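Local coordinates for adenine phosphoribosyltransferase (Leishmania donovani, PDB 1QB7), which probably catalyses the magnesium-dependent salvage of adenine, joining it to 5-phospho-alpha-D-ribose 1-diphosphate to give AMP and diphosphate, at residues A[42-47]-A[144-149]; A[76-81]-A[152-157]; A[128-133]-A[158-163]; A[185-190]-A[197-202]. One frame throughout, in Å; residues are numbered along the deposited sequence. Where two conformers were deposited one is given.

Contact 1 (A[42-47]-A[144-149]); sequences ADVSSI and IDDVLA. With ADE (adenine), chain C.
V44 and D146 meet side chain to side chain, crossing at about a right angle, and no direct hydrogen bond links their segments. From its CB, D146 can be followed outward: CB lies 3.8 Å from V44 CG2, CG is only slightly farther from that same methyl, and OD2 ends 3.5 Å from V44 CB. The chi1 of D146, 70°, sets CG between its own backbone N and carbonyl carbon, and the carboxylate thereby faces 42-47. OD1 forms a salt bridge with R81 NE, and R81 also hydrogen-bonds the adenine. Water 1 lies 2.8 Å and water 2 2.7 Å from D146 OD2, each placed to donate to it and to A42 O, though nearby acceptors outnumber their protons; water carries the polar link between the segments. D145 and D146 belong to the PRPP-binding signature of type I phosphoribosyltransferases, at the C-terminal end of strand 140-145; D145 shares the magnesium site with T153. Adenine sits between the two segments. A42 N donates to ADE N1 over 3.2 Å with an N-H...N angle of 164°, and ADE N6 donates back to A42 O at 146°, so one residue's backbone reads the Watson-Crick edge of the base. From the other segment, A149 CB comes within 3.4 Å of ADE N9, while V147 CG2 touches the amino group N6 at 3.9 Å.

Contact 2 (A[76-81]-A[152-157]); sequences LGFDAR and GTALSG
This is a helix-on-sheet contact in which the ring of F78, last residue of strand 74-78, lies against the first turn of helix 152-163. F78 and T153 lie nearest through the backbone, with CA atoms 7.6 Å apart, and F78 gives 70 Å² of the 164 Å² buried between the segments, the largest single share. A chi1 of -58° turns CG of F78 opposite its carbonyl carbon and carries the ring toward the helix. Its CD2 meets T153 OG1 at 3.5 Å, CE2 lies 3.7 Å from A154 N, and CZ passes 3.6 Å from T153 O; the hydroxyl and the amide approach the ring obliquely. The helix follows the PRPP-binding loop of the type I phosphoribosyltransferase fold, in which strand 74-78 runs parallel to its neighbour 140-145. T153 belongs to the magnesium site together with D145, and its chi1 of 48° places OG1 between N and the carbonyl carbon, on the side where the ring lies. Farther along the helix, G157 brings bare backbone past the end of the ring, its CA 4.5 Å from F78 CZ. M171 of strand 167-173 packs on both F78 and A154. Beyond the strand, the peptide bond before A80 is cis, and the backbone of D79, A80 and R81 hydrogen-bonds a bound citrate, probably from the crystallisation liquor.

Contact 3 (A[128-133]-A[158-163]); sequences MTIRYG and LQLVEA
L160 and I130 carry most of this contact, L160 giving up 95 Å² and I130 49 Å² of the 177 Å² buried in all. Their CA atoms, 7.2 Å apart, are the nearest pair across the segments, and the two side chains slide past each other in opposite directions. As a result L160 CD1 rests on the CG2 methyl of I130 at 3.9 Å, while I130 CD1 reaches back to 4.0 Å from L160 CB. The chi1 of I130, 60°, puts CG1 between the backbone N and carbonyl carbon, and the nearly extended chi2 then runs CD1 out toward the helix backbone. M128 contributes mainly through its main chain, its carbonyl O lying 3.9 Å from L160 CD1; this is van der Waals contact with a methyl, which also lies 4.0 Å from T129 C. Strand 129-131 pairs antiparallel with 110-112 in a two-stranded sheet apart from the main one. The helix packs on the core sheet through V161 and meets this two-stranded sheet through L160. T129 points away from the helix and its hydroxyl hydrogen-bonds R101 O. I111 of the partner strand and M100 of strand 97-100 also pack on L160, adding apolar surface around the same side chain. R131 forms a salt bridge with E49 of the second subunit.

Contact 4 (A[185-190]-A[197-202]); sequences KIHSTA and IKFISL
With chi1 at -75°, H187 holds CG opposite its carbonyl carbon, and its imidazole extends from helix 182-192 to the carbonyl of I197; F199, its CG likewise opposite the carbonyl carbon, sends its ring back toward the helix. NE2 of H187 donates to I197 O over 2.6 Å, with an N-H...O angle of 162°. The acceptor lies near the imidazole plane and the donor in the carbonyl plane, a geometry that favours this orientation of the ring. F199 then presents its edge to the face of H187 in an offset edge-to-face pair, with centroids 5.1 Å apart and planes at 72°. CE1 of F199 comes within 3.4 Å of H187 NE2. On the helix residue before, I186 adds an apolar contact: its CD1 lies 3.6 Å from F199 CZ, crossing the ring obliquely. The contact closes a short helix-to-strand connection within the Rossmann-like core, where strand 199-201 runs parallel to 167-173 and M171 touches F199. Because NE2 carries the donated proton, the imidazole is either the NE2-H tautomer or doubly protonated, and the I197 carbonyl would be expected to favour that proton staying on NE2.

From the N terminus, 42-47 comes first and is paired with 144-149, so contact 1 closes the longest loop, 96 residues. Within it begin 76-81 and 128-133, whose partners lie beyond 149 in helix 152-163; contacts 2 and 3 therefore cross contact 1 and each other. Contact 4 follows in series, closing a six-residue gap. Contacts 1 and 2 are joined through neighbouring strands 140-145 and 74-78. Contacts 2 and 3 share helix 152-163, with L76 packing on I130. A154 and L158 of that helix meet I186, bringing in contact 4, and L148 reaches F199. Adenine pocket, core sheet, two-stranded sheet and helix 182-192 are thus connected.

Contact 1 (A[42-47]-A[144-149])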
loop_
_atom_site.group_PDB
_atom_site.type_symbol
_atom_site.label_atom_id
_atom_site.label_comp_id
_atom_site.label_asym_id
_atom_site.label_seq_id
_atom_site.Cartn_x
_atom_site.Cartn_y
_atom_site.Cartn_z
ATOM N N ALA A 42 8.434 -1.826 14.785
ATOM C CA ALA A 42 7.704 -3.038 14.409
ATOM C C ALA A 42 7.509 -3.113 12.897
ATOM O O ALA A 42 6.692 -2.391 12.333
ATOM C CB ALA A 42 6.369 -3.094 15.120
ATOM N N ASP A 43 8.249 -4.015 12.262
ATOM C CA ASP A 43 8.228 -4.198 10.812
ATOM C C ASP A 43 6.945 -4.829 10.235
ATOM O O ASP A 43 6.629 -5.992 10.505
ATOM C CB ASP A 43 9.463 -5.016 10.420
ATOM C CG ASP A 43 9.675 -5.097 8.921
ATOM O OD1 ASP A 43 9.047 -4.339 8.157
ATOM O OD2 ASP A 43 10.493 -5.938 8.510
ATOM N N VAL A 44 6.237 -4.066 9.403
ATOM C CA VAL A 44 5.006 -4.552 8.789
ATOM C C VAL A 44 5.282 -5.749 7.863
ATOM O O VAL A 44 4.414 -6.593 7.641
ATOM C CB VAL A 44 4.268 -3.412 8.039
ATOM C CG1 VAL A 44 4.996 -3.048 6.752
ATOM C CG2 VAL A 44 2.820 -3.801 7.776
ATOM N N SER A 45 6.516 -5.847 7.371
ATOM C CA SER A 45 6.901 -6.954 6.495
ATOM C C SER A 45 6.844 -8.297 7.209
ATOM O O SER A 45 6.599 -9.319 6.577
ATOM C CB SER A 45 8.306 -6.748 5.926
ATOM O OG SER A 45 8.323 -5.684 4.996
ATOM N N SER A 46 7.099 -8.304 8.516
ATOM C CA SER A 46 7.046 -9.552 9.277
ATOM C C SER A 46 5.608 -10.081 9.296
ATOM O O SER A 46 5.374 -11.260 9.546
ATOM C CB SER A 46 7.564 -9.348 10.704
ATOM O OG SER A 46 6.755 -8.439 11.414
ATOM N N ILE A 47 4.653 -9.203 9.015
ATOM C CA ILE A 47 3.248 -9.578 8.976
ATOM C C ILE A 47 2.833 -9.971 7.551
ATOM O O ILE A 47 2.285 -11.061 7.336
ATOM C CB ILE A 47 2.347 -8.425 9.504
ATOM C CG1 ILE A 47 2.717 -8.097 10.957
ATOM C CG2 ILE A 47 0.868 -8.778 9.377
ATOM C CD1 ILE A 47 2.874 -9.328 11.862
ATOM N N ILE A 144 -7.749 2.687 8.748
ATOM C CA ILE A 144 -6.783 1.616 8.981
ATOM C C ILE A 144 -5.317 1.965 8.668
ATOM O O ILE A 144 -5.018 2.701 7.731
ATOM C CB ILE A 144 -7.212 0.306 8.223
ATOM C CG1 ILE A 144 -6.359 -0.891 8.655
ATOM C CG2 ILE A 144 -7.124 0.506 6.714
ATOM C CD1 ILE A 144 -6.924 -2.242 8.224
ATOM N N ASP A 145 -4.417 1.426 9.489
ATOM C CA ASP A 145 -2.972 1.611 9.361
ATOM C C ASP A 145 -2.380 0.441 10.154
ATOM O O ASP A 145 -3.098 -0.229 10.898
ATOM C CB ASP A 145 -2.554 2.955 9.978
ATOM C CG ASP A 145 -1.157 3.407 9.549
ATOM O OD1 ASP A 145 -0.535 2.776 8.664
ATOM O OD2 ASP A 145 -0.688 4.423 10.097
ATOM N N ASP A 146 -1.084 0.189 10.021
ATOM C CA ASP A 146 -0.496 -0.938 10.736
ATOM C C ASP A 146 -0.207 -0.696 12.212
ATOM O O ASP A 146 -0.554 -1.519 13.058
ATOM C CB ASP A 146 0.758 -1.452 10.019
ATOM C CG ASP A 146 1.929 -0.490 10.104
ATOM O OD1 ASP A 146 1.726 0.742 10.068
ATOM O OD2 ASP A 146 3.070 -0.978 10.194
ATOM N N VAL A 147 0.409 0.439 12.520
ATOM C CA VAL A 147 0.771 0.760 13.897
ATOM C C VAL A 147 0.190 2.090 14.379
ATOM O O VAL A 147 0.211 3.082 13.649
ATOM C CB VAL A 147 2.325 0.828 14.057
ATOM C CG1 VAL A 147 2.703 1.174 15.485
ATOM C CG2 VAL A 147 2.968 -0.488 13.652
ATOM N N LEU A 148 -0.396 2.090 15.576
ATOM C CA LEU A 148 -0.901 3.331 16.152
ATOM C C LEU A 148 0.193 3.763 17.123
ATOM O O LEU A 148 0.351 3.169 18.191
ATOM C CB LEU A 148 -2.215 3.139 16.912
ATOM C CG LEU A 148 -2.740 4.458 17.510
ATOM C CD1 LEU A 148 -3.136 5.424 16.412
ATOM C CD2 LEU A 148 -3.913 4.204 18.424
ATOM N N ALA A 149 1.001 4.729 16.699
ATOM C CA ALA A 149 2.092 5.238 17.519
ATOM C C ALA A 149 1.708 6.577 18.154
ATOM O O ALA A 149 1.041 6.594 19.182
ATOM C CB ALA A 149 3.350 5.363 16.686
HETATM N N9 ADE C . 6.330 4.847 15.104
HETATM C C8 ADE C . 6.027 4.851 13.797
HETATM N N7 ADE C . 6.102 3.644 13.226
HETATM C C5 ADE C . 6.481 2.822 14.257
HETATM C C6 ADE C . 6.736 1.447 14.332
HETATM N N6 ADE C . 6.626 0.652 13.270
HETATM N N1 ADE C . 7.101 0.957 15.548
HETATM C C2 ADE C . 7.202 1.782 16.596
HETATM N N3 ADE C . 6.986 3.101 16.636
HETATM C C4 ADE C . 6.626 3.550 15.417
HETATM O O HOH W 1 3.906 -3.316 11.552
HETATM O O HOH W 2 5.673 -0.483 10.804
#

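Contact 2 (A[76-81]-A[152-157])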
loop_
_atom_site.group_PDB
_atom_site.type_symbol
_atom_site.label_atom_id
_atom_site.label_comp_id
_atom_site.label_asym_id
_atom_site.label_seq_id
_atom_site.Cartn_x
_atom_site.Cartn_y
_atom_site.Cartn_z
ATOM N N LEU A 76 -10.695 3.499 4.809
ATOM C CA LEU A 76 -9.727 4.546 4.479
ATOM C C LEU A 76 -8.376 4.144 5.061
ATOM O O LEU A 76 -8.201 4.113 6.279
ATOM C CB LEU A 76 -10.177 5.903 5.036
ATOM C CG LEU A 76 -9.234 7.114 4.890
ATOM C CD1 LEU A 76 -8.982 7.454 3.430
ATOM C CD2 LEU A 76 -9.816 8.321 5.594
ATOM N N GLY A 77 -7.435 3.812 4.184
ATOM C CA GLY A 77 -6.117 3.383 4.620
ATOM C C GLY A 77 -5.053 4.452 4.483
ATOM O O GLY A 77 -5.072 5.247 3.534
ATOM N N PHE A 78 -4.108 4.446 5.421
ATOM C CA PHE A 78 -3.021 5.423 5.448
ATOM C C PHE A 78 -1.824 4.989 4.598
ATOM O O PHE A 78 -1.411 3.832 4.632
ATOM C CB PHE A 78 -2.551 5.663 6.892
ATOM C CG PHE A 78 -3.635 6.143 7.833
ATOM C CD1 PHE A 78 -4.938 6.354 7.394
ATOM C CD2 PHE A 78 -3.343 6.363 9.176
ATOM C CE1 PHE A 78 -5.935 6.775 8.281
ATOM C CE2 PHE A 78 -4.326 6.781 10.070
ATOM C CZ PHE A 78 -5.625 6.987 9.622
ATOM N N ASP A 79 -1.261 5.944 3.859
ATOM C CA ASP A 79 -0.105 5.710 2.989
ATOM C C ASP A 79 1.138 5.498 3.865
ATOM O O ASP A 79 1.445 6.349 4.695
ATOM C CB ASP A 79 0.074 6.943 2.093
ATOM C CG ASP A 79 1.143 6.769 1.019
ATOM O OD1 ASP A 79 1.802 5.720 0.938
ATOM O OD2 ASP A 79 1.313 7.709 0.224
ATOM N N ALA A 80 1.838 4.368 3.723
ATOM C CA ALA A 80 1.522 3.299 2.771
ATOM C C ALA A 80 1.174 1.974 3.443
ATOM O O ALA A 80 0.620 1.081 2.809
ATOM C CB ALA A 80 2.712 3.076 1.839
ATOM N N ARG A 81 1.494 1.841 4.722
ATOM C CA ARG A 81 1.252 0.585 5.412
ATOM C C ARG A 81 -0.217 0.201 5.587
ATOM O O ARG A 81 -0.542 -0.987 5.687
ATOM C CB ARG A 81 2.069 0.545 6.705
ATOM C CG ARG A 81 3.545 0.871 6.421
ATOM C CD ARG A 81 4.474 0.683 7.601
ATOM N NE ARG A 81 4.068 1.440 8.778
ATOM C CZ ARG A 81 4.886 2.176 9.527
ATOM N NH1 ARG A 81 6.161 2.314 9.198
ATOM N NH2 ARG A 81 4.417 2.812 10.589
ATOM N N GLY A 152 -0.667 10.964 14.876
ATOM C CA GLY A 152 -0.762 12.157 14.059
ATOM C C GLY A 152 -1.630 11.938 12.836
ATOM O O GLY A 152 -2.551 12.716 12.564
ATOM N N THR A 153 -1.354 10.871 12.096
ATOM C CA THR A 153 -2.133 10.573 10.900
ATOM C C THR A 153 -3.547 10.123 11.236
ATOM O O THR A 153 -4.466 10.337 10.452
ATOM C CB THR A 153 -1.438 9.538 10.000
ATOM O OG1 THR A 153 -0.998 8.428 10.789
ATOM C CG2 THR A 153 -0.240 10.170 9.296
ATOM N N ALA A 154 -3.724 9.522 12.412
ATOM C CA ALA A 154 -5.050 9.082 12.844
ATOM C C ALA A 154 -5.941 10.317 12.964
ATOM O O ALA A 154 -7.089 10.317 12.506
ATOM C CB ALA A 154 -4.972 8.339 14.188
ATOM N N LEU A 155 -5.382 11.379 13.547
ATOM C CA LEU A 155 -6.098 12.635 13.712
ATOM C C LEU A 155 -6.409 13.245 12.343
ATOM O O LEU A 155 -7.485 13.815 12.149
ATOM C CB LEU A 155 -5.299 13.619 14.574
ATOM C CG LEU A 155 -5.910 15.024 14.731
ATOM C CD1 LEU A 155 -7.259 14.959 15.441
ATOM C CD2 LEU A 155 -4.957 15.926 15.493
ATOM N N SER A 156 -5.476 13.130 11.398
ATOM C CA SER A 156 -5.723 13.654 10.051
ATOM C C SER A 156 -6.910 12.919 9.431
ATOM O O SER A 156 -7.755 13.522 8.761
ATOM C CB SER A 156 -4.494 13.488 9.163
ATOM O OG SER A 156 -3.588 14.555 9.377
ATOM N N GLY A 157 -6.975 11.617 9.698
ATOM C CA GLY A 157 -8.058 10.794 9.193
ATOM C C GLY A 157 -9.392 11.255 9.738
ATOM O O GLY A 157 -10.350 11.391 8.987
#

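Contact 3 (A[128-133]-A[158-163])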
loop_
_atom_site.group_PDB
_atom_site.type_symbol
_atom_site.label_atom_id
_atom_site.label_comp_id
_atom_site.label_asym_id
_atom_site.label_seq_id
_atom_site.Cartn_x
_atom_site.Cartn_y
_atom_site.Cartn_z
ATOM N N MET A 128 -2.126 15.570 5.487
ATOM C CA MET A 128 -2.603 14.463 4.661
ATOM C C MET A 128 -3.877 14.845 3.916
ATOM O O MET A 128 -4.579 15.775 4.312
ATOM C CB MET A 128 -2.819 13.224 5.526
ATOM C CG MET A 128 -1.545 12.713 6.203
ATOM S SD MET A 128 -0.313 12.094 5.033
ATOM C CE MET A 128 -0.994 10.495 4.670
ATOM N N THR A 129 -4.172 14.126 2.832
ATOM C CA THR A 129 -5.348 14.420 2.015
ATOM C C THR A 129 -6.123 13.196 1.529
ATOM O O THR A 129 -5.675 12.055 1.641
ATOM C CB THR A 129 -4.957 15.189 0.714
ATOM O OG1 THR A 129 -4.264 14.304 -0.179
ATOM C CG2 THR A 129 -4.065 16.383 1.016
ATOM N N ILE A 130 -7.306 13.479 0.998
ATOM C CA ILE A 130 -8.181 12.494 0.369
ATOM C C ILE A 130 -8.821 13.309 -0.752
ATOM O O ILE A 130 -8.893 14.540 -0.666
ATOM C CB ILE A 130 -9.325 11.933 1.284
ATOM C CG1 ILE A 130 -10.243 13.055 1.769
ATOM C CG2 ILE A 130 -8.759 11.079 2.417
ATOM C CD1 ILE A 130 -11.486 12.553 2.455
ATOM N N ARG A 131 -9.235 12.644 -1.822
ATOM C CA ARG A 131 -9.865 13.350 -2.920
ATOM C C ARG A 131 -11.243 13.823 -2.466
ATOM O O ARG A 131 -11.973 13.098 -1.792
ATOM C CB ARG A 131 -10.000 12.445 -4.149
ATOM C CG ARG A 131 -10.418 13.188 -5.421
ATOM C CD ARG A 131 -10.780 12.245 -6.565
ATOM N NE ARG A 131 -11.993 11.486 -6.275
ATOM C CZ ARG A 131 -12.018 10.251 -5.779
ATOM N NH1 ARG A 131 -10.886 9.596 -5.526
ATOM N NH2 ARG A 131 -13.182 9.661 -5.542
ATOM N N TYR A 132 -11.562 15.066 -2.792
ATOM C CA TYR A 132 -12.842 15.660 -2.446
ATOM C C TYR A 132 -13.957 14.805 -3.042
ATOM O O TYR A 132 -13.968 14.554 -4.241
ATOM C CB TYR A 132 -12.906 17.072 -3.037
ATOM C CG TYR A 132 -14.161 17.838 -2.714
ATOM C CD1 TYR A 132 -15.292 17.734 -3.522
ATOM C CD2 TYR A 132 -14.213 18.686 -1.610
ATOM C CE1 TYR A 132 -16.444 18.460 -3.240
ATOM C CE2 TYR A 132 -15.356 19.416 -1.319
ATOM C CZ TYR A 132 -16.469 19.302 -2.135
ATOM O OH TYR A 132 -17.596 20.048 -1.859
ATOM N N GLY A 133 -14.864 14.327 -2.198
ATOM C CA GLY A 133 -15.971 13.523 -2.686
ATOM C C GLY A 133 -15.758 12.022 -2.671
ATOM O O GLY A 133 -16.648 11.277 -3.070
ATOM N N LEU A 158 -9.447 11.518 11.041
ATOM C CA LEU A 158 -10.671 11.979 11.693
ATOM C C LEU A 158 -11.127 13.314 11.109
ATOM O O LEU A 158 -12.298 13.496 10.805
ATOM C CB LEU A 158 -10.453 12.117 13.206
ATOM C CG LEU A 158 -9.925 10.874 13.934
ATOM C CD1 LEU A 158 -9.668 11.185 15.403
ATOM C CD2 LEU A 158 -10.904 9.730 13.791
ATOM N N GLN A 159 -10.190 14.238 10.924
ATOM C CA GLN A 159 -10.511 15.549 10.371
ATOM C C GLN A 159 -11.084 15.441 8.963
ATOM O O GLN A 159 -12.081 16.082 8.641
ATOM C CB GLN A 159 -9.264 16.436 10.349
ATOM C CG GLN A 159 -8.735 16.799 11.728
ATOM C CD GLN A 159 -7.432 17.574 11.672
ATOM O OE1 GLN A 159 -6.672 17.476 10.705
ATOM N NE2 GLN A 159 -7.154 18.336 12.725
ATOM N N LEU A 160 -10.441 14.626 8.130
ATOM C CA LEU A 160 -10.865 14.442 6.748
ATOM C C LEU A 160 -12.255 13.820 6.642
ATOM O O LEU A 160 -13.060 14.237 5.809
ATOM C CB LEU A 160 -9.823 13.623 5.978
ATOM C CG LEU A 160 -8.474 14.324 5.766
ATOM C CD1 LEU A 160 -7.431 13.334 5.280
ATOM C CD2 LEU A 160 -8.624 15.498 4.795
ATOM N N VAL A 161 -12.545 12.845 7.501
ATOM C CA VAL A 161 -13.856 12.196 7.503
ATOM C C VAL A 161 -14.934 13.177 7.991
ATOM O O VAL A 161 -16.001 13.276 7.390
ATOM C CB VAL A 161 -13.854 10.903 8.364
ATOM C CG1 VAL A 161 -15.257 10.320 8.444
ATOM C CG2 VAL A 161 -12.904 9.873 7.769
ATOM N N GLU A 162 -14.642 13.927 9.052
ATOM C CA GLU A 162 -15.597 14.909 9.575
ATOM C C GLU A 162 -15.889 15.984 8.529
ATOM O O GLU A 162 -17.044 16.326 8.297
ATOM C CB GLU A 162 -15.083 15.575 10.866
ATOM C CG GLU A 162 -15.817 16.840 11.285
ATOM C CD GLU A 162 -15.224 17.476 12.526
ATOM O OE1 GLU A 162 -13.980 17.485 12.672
ATOM O OE2 GLU A 162 -16.010 17.972 13.358
ATOM N N ALA A 163 -14.839 16.512 7.904
ATOM C CA ALA A 163 -14.988 17.548 6.886
ATOM C C ALA A 163 -15.814 17.055 5.700
ATOM O O ALA A 163 -16.451 17.849 5.002
ATOM C CB ALA A 163 -13.625 18.022 6.420
#

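Contact 4 (A[185-190]-A[197-202])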
loop_
_atom_site.group_PDB
_atom_site.type_symbol
_atom_site.label_atom_id
_atom_site.label_comp_id
_atom_site.label_asym_id
_atom_site.label_seq_id
_atom_site.Cartn_x
_atom_site.Cartn_y
_atom_site.Cartn_z
ATOM N N LYS A 185 -4.725 10.999 24.159
ATOM C CA LYS A 185 -4.580 12.379 23.691
ATOM C C LYS A 185 -5.668 12.817 22.713
ATOM O O LYS A 185 -6.184 13.930 22.808
ATOM C CB LYS A 185 -3.205 12.582 23.065
ATOM C CG LYS A 185 -2.066 12.340 24.034
ATOM C CD LYS A 185 -0.728 12.501 23.354
ATOM C CE LYS A 185 0.395 12.239 24.333
ATOM N NZ LYS A 185 1.714 12.526 23.706
ATOM N N ILE A 186 -6.016 11.942 21.770
ATOM C CA ILE A 186 -7.052 12.256 20.795
ATOM C C ILE A 186 -8.408 12.380 21.488
ATOM O O ILE A 186 -9.206 13.247 21.146
ATOM C CB ILE A 186 -7.088 11.200 19.659
ATOM C CG1 ILE A 186 -5.826 11.339 18.798
ATOM C CG2 ILE A 186 -8.339 11.357 18.808
ATOM C CD1 ILE A 186 -5.651 10.257 17.750
ATOM N N HIS A 187 -8.631 11.557 22.508
ATOM C CA HIS A 187 -9.883 11.571 23.258
ATOM C C HIS A 187 -10.090 12.766 24.183
ATOM O O HIS A 187 -11.197 12.975 24.673
ATOM C CB HIS A 187 -10.023 10.298 24.082
ATOM C CG HIS A 187 -10.388 9.099 23.273
ATOM N ND1 HIS A 187 -10.069 7.817 23.667
ATOM C CD2 HIS A 187 -11.054 8.985 22.104
ATOM C CE1 HIS A 187 -10.527 6.963 22.768
ATOM N NE2 HIS A 187 -11.129 7.645 21.811
ATOM N N SER A 188 -9.038 13.535 24.438
ATOM C CA SER A 188 -9.150 14.693 25.327
ATOM C C SER A 188 -8.888 16.031 24.637
ATOM O O SER A 188 -9.354 17.078 25.101
ATOM C CB SER A 188 -8.196 14.550 26.513
ATOM O OG SER A 188 -6.846 14.573 26.081
ATOM N N THR A 189 -8.137 15.995 23.539
ATOM C CA THR A 189 -7.799 17.206 22.804
ATOM C C THR A 189 -9.038 17.982 22.365
ATOM O O THR A 189 -10.073 17.392 22.048
ATOM C CB THR A 189 -6.913 16.897 21.576
ATOM O OG1 THR A 189 -6.346 18.116 21.084
ATOM C CG2 THR A 189 -7.724 16.239 20.463
ATOM N N ALA A 190 -8.933 19.308 22.400
ATOM C CA ALA A 190 -10.022 20.188 22.002
ATOM C C ALA A 190 -11.329 19.877 22.736
ATOM O O ALA A 190 -12.363 19.621 22.107
ATOM C CB ALA A 190 -10.222 20.109 20.498
ATOM N N ILE A 197 -14.697 8.591 19.530
ATOM C CA ILE A 197 -14.001 7.854 18.478
ATOM C C ILE A 197 -13.442 6.561 19.056
ATOM O O ILE A 197 -12.667 6.591 20.007
ATOM C CB ILE A 197 -12.811 8.659 17.879
ATOM C CG1 ILE A 197 -13.295 9.977 17.258
ATOM C CG2 ILE A 197 -12.062 7.808 16.850
ATOM C CD1 ILE A 197 -14.302 9.816 16.134
ATOM N N LYS A 198 -13.825 5.430 18.474
ATOM C CA LYS A 198 -13.342 4.143 18.943
ATOM C C LYS A 198 -12.022 3.734 18.285
ATOM O O LYS A 198 -11.838 3.888 17.075
ATOM C CB LYS A 198 -14.388 3.054 18.709
ATOM C CG LYS A 198 -13.916 1.697 19.170
ATOM C CD LYS A 198 -14.877 0.579 18.818
ATOM C CE LYS A 198 -16.167 0.674 19.599
ATOM N NZ LYS A 198 -17.043 -0.487 19.294
ATOM N N PHE A 199 -11.098 3.250 19.108
ATOM C CA PHE A 199 -9.801 2.775 18.649
ATOM C C PHE A 199 -9.714 1.286 18.950
ATOM O O PHE A 199 -10.031 0.865 20.060
ATOM C CB PHE A 199 -8.663 3.475 19.401
ATOM C CG PHE A 199 -8.439 4.898 18.989
ATOM C CD1 PHE A 199 -9.133 5.932 19.606
ATOM C CD2 PHE A 199 -7.538 5.204 17.973
ATOM C CE1 PHE A 199 -8.934 7.253 19.219
ATOM C CE2 PHE A 199 -7.328 6.524 17.573
ATOM C CZ PHE A 199 -8.030 7.550 18.197
ATOM N N ILE A 200 -9.344 0.482 17.960
ATOM C CA ILE A 200 -9.173 -0.951 18.182
ATOM C C ILE A 200 -7.814 -1.389 17.639
ATOM O O ILE A 200 -7.347 -0.890 16.609
ATOM C CB ILE A 200 -10.296 -1.832 17.554
ATOM C CG1 ILE A 200 -10.265 -1.755 16.031
ATOM C CG2 ILE A 200 -11.663 -1.439 18.104
ATOM C CD1 ILE A 200 -10.949 -2.922 15.358
ATOM N N SER A 201 -7.152 -2.270 18.384
ATOM C CA SER A 201 -5.848 -2.805 18.001
ATOM C C SER A 201 -5.878 -4.315 18.180
ATOM O O SER A 201 -6.579 -4.824 19.058
ATOM C CB SER A 201 -4.743 -2.200 18.867
ATOM O OG SER A 201 -3.465 -2.598 18.417
ATOM N N LEU A 202 -5.119 -5.026 17.349
ATOM C CA LEU A 202 -5.065 -6.480 17.416
ATOM C C LEU A 202 -3.959 -6.981 18.351
ATOM O O LEU A 202 -4.041 -8.093 18.877
ATOM C CB LEU A 202 -4.882 -7.064 16.015
ATOM C CG LEU A 202 -5.897 -6.589 14.968
ATOM C CD1 LEU A 202 -5.524 -7.137 13.604
ATOM C CD2 LEU A 202 -7.310 -7.007 15.365
#